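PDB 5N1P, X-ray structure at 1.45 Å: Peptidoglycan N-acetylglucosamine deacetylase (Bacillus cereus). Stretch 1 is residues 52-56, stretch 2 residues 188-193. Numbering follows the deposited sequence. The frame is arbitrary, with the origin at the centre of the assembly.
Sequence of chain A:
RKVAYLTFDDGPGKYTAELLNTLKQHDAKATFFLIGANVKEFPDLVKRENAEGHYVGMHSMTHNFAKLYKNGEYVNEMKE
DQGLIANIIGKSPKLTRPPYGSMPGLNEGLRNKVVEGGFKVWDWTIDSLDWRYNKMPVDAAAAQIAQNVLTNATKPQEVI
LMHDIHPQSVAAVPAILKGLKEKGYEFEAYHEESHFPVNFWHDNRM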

# COMPACT_ATOMS: atom_id res chain seq x y z
N GLU A 52 2.67 14.03 -6.46
CA GLU A 52 2.75 13.44 -7.80
C GLU A 52 1.57 12.54 -8.09
O GLU A 52 1.61 11.72 -9.01
N GLY A 53 0.50 12.71 -7.32
CA GLY A 53 -0.78 12.11 -7.65
C GLY A 53 -1.06 10.78 -6.99
O GLY A 53 -2.08 10.15 -7.26
N HIS A 54 -0.16 10.34 -6.11
CA HIS A 54 -0.36 9.06 -5.47
C HIS A 54 -1.12 9.22 -4.18
O HIS A 54 -1.12 10.29 -3.58
N TYR A 55 -1.78 8.15 -3.76
CA TYR A 55 -2.45 8.19 -2.48
C TYR A 55 -1.49 7.81 -1.36
O TYR A 55 -0.80 6.81 -1.45
N VAL A 56 -1.46 8.62 -0.30
CA VAL A 56 -0.66 8.33 0.88
C VAL A 56 -1.58 7.96 2.05
O VAL A 56 -2.39 8.76 2.49
N GLU A 188 -4.30 3.33 -11.36
CA GLU A 188 -4.81 4.46 -10.59
C GLU A 188 -4.43 4.37 -9.14
O GLU A 188 -4.16 3.29 -8.60
N ALA A 189 -4.40 5.53 -8.50
CA ALA A 189 -4.26 5.59 -7.06
C ALA A 189 -5.62 5.33 -6.42
O ALA A 189 -6.65 5.48 -7.06
N TYR A 190 -5.60 4.98 -5.15
CA TYR A 190 -6.81 4.98 -4.36
C TYR A 190 -7.38 6.37 -4.27
O TYR A 190 -6.66 7.35 -4.19
N HIS A 191 -8.70 6.42 -4.21
CA HIS A 191 -9.53 7.62 -4.20
C HIS A 191 -10.62 7.54 -3.10
O HIS A 191 -11.49 6.69 -3.17
N GLU A 192 -10.44 8.36 -2.05
CA GLU A 192 -11.34 8.33 -0.89
C GLU A 192 -12.80 8.51 -1.29
O GLU A 192 -13.69 7.84 -0.76
N GLU A 193 -13.04 9.41 -2.24
CA GLU A 193 -14.41 9.68 -2.68
C GLU A 193 -14.97 8.54 -3.54
O GLU A 193 -16.17 8.53 -3.85

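One residue, Y55, dominates stretch 1's share of this contact: 108 Å² of it is covered by stretch 2, out of 246 Å² buried between the stretches, both sides summed, and its side chain meets A189, Y190 and E192 in turn. Its CA-to-CB bond points toward stretch 2, and chi1 in the t well (-173°) with chi2 at -91° directs the ring past Y190 toward E192. Near the backbone, Y55 CB makes an apolar contact with A189 CB at 4.2 Å and also lies against the carbonyl oxygen of Y190, 3.5 Å from Y190 O. Farther out, the ring of Y55 offers one face to Y190. The pair is edge-to-face: the edge of the Y190 ring is directed at the face of Y55, the centroids lie 4.9 Å apart and the planes meet at 76°. The closest side-chain atoms of the two are Y55 CE2 and Y190 CD2 at 3.6 Å, a distance at which the rings are in van der Waals contact. Y190 also points toward stretch 1 from CA to CB and adopts the t rotamer (chi1 176°, chi2 86°); its own hydroxyl turns to a partner close to the stretches in sequence.

At the tip of the tyrosine the character changes from apolar to polar. Y55 OH donates a hydrogen bond to E192 OE2 at 2.6 Å, a short bond to a carboxylate oxygen that sits near the plane of the Y55 ring, at its edge. The CA-to-CB bond of E192 points sideways, yet the end of its side chain comes nearer: chi1 of -81° (m), an extended chi2 of 177° (t) and chi3 of 11° deliver the carboxylate to the hydroxyl. Y55 OH and E192 OE2 each have further hydrogen bonds elsewhere in the structure, so this link belongs to a wider polar network.

At the other end of the contact, A189 points its methyl toward stretch 1 and packs it against backbone as much as side chain. A189 CB lies 3.7 Å from G53 O, 4.1 Å from H54 CA and 3.7 Å from Y55 N, so this small group rests along the path of the chain from G53 to Y55. The CA atoms of H54 and A189 are 5.5 Å apart, the nearest such pair across the stretches. G53 has phi/psi of 95/4°, where a CB would be jammed against the carbonyl oxygen of E52; the backbone shape by itself therefore calls for glycine.

The remaining side chains leave the interface to these few. H54 (chi1 -50°, m) points away, and its ND1 is hydrogen-bonded elsewhere. H191 (chi1 -82°, m) likewise points away, but its imidazole folds back along its own stretch, where ND1 donates to A189 O at 2.5 Å and ties H191 back to the backbone of A189. E188 points away too, while E52, V56 and E193 are out of reach.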

# COMPACT_ATOMS: atom_id res chain seq x y z
CB GLU A 52 4.09 12.71 -7.96
CG GLU A 52 5.24 13.72 -7.84
CD GLU A 52 6.63 13.15 -8.08
OE1 GLU A 52 6.75 11.96 -8.39
OE2 GLU A 52 7.60 13.93 -7.97
CB HIS A 54 0.99 8.39 -5.21
CG HIS A 54 1.87 8.37 -6.42
ND1 HIS A 54 1.59 7.59 -7.52
CD2 HIS A 54 2.98 9.07 -6.71
CE1 HIS A 54 2.52 7.80 -8.44
NE2 HIS A 54 3.37 8.70 -7.97
CB TYR A 55 -3.66 7.25 -2.46
CG TYR A 55 -4.44 7.41 -1.19
CD1 TYR A 55 -4.16 6.62 -0.08
CD2 TYR A 55 -5.45 8.35 -1.09
CE1 TYR A 55 -4.87 6.78 1.11
CE2 TYR A 55 -6.18 8.52 0.10
CZ TYR A 55 -5.88 7.72 1.18
OH TYR A 55 -6.60 7.86 2.35
CB VAL A 56 0.21 9.51 1.29
CG1 VAL A 56 0.94 9.19 2.57
CG2 VAL A 56 1.19 9.85 0.16
CB GLU A 188 -6.33 4.55 -10.69
CG GLU A 188 -6.84 4.95 -12.07
CD GLU A 188 -8.28 5.41 -12.03
OE1 GLU A 188 -9.09 4.79 -11.31
OE2 GLU A 188 -8.61 6.40 -12.73
CB ALA A 189 -3.73 6.93 -6.61
CB TYR A 190 -6.55 4.44 -2.95
CG TYR A 190 -7.74 4.50 -2.02
CD1 TYR A 190 -8.69 3.48 -2.00
CD2 TYR A 190 -7.90 5.56 -1.12
CE1 TYR A 190 -9.78 3.52 -1.14
CE2 TYR A 190 -8.98 5.62 -0.26
CZ TYR A 190 -9.91 4.59 -0.26
OH TYR A 190 -10.97 4.68 0.62
CB HIS A 191 -10.00 7.70 -5.63
CG HIS A 191 -9.01 8.32 -6.56
ND1 HIS A 191 -7.96 7.64 -7.13
CD2 HIS A 191 -9.19 9.43 -7.31
CE1 HIS A 191 -7.38 8.42 -8.03
NE2 HIS A 191 -8.13 9.51 -8.17
CB GLU A 192 -10.95 9.38 0.15
CG GLU A 192 -9.81 8.96 1.06
CD GLU A 192 -9.36 10.02 2.06
OE1 GLU A 192 -10.06 11.04 2.23
OE2 GLU A 192 -8.29 9.83 2.66
CB GLU A 193 -14.45 10.99 -3.48
CG GLU A 193 -13.60 11.00 -4.75
CD GLU A 193 -12.13 11.33 -4.52
OE1 GLU A 193 -11.60 11.06 -3.41
OE2 GLU A 193 -11.48 11.86 -5.45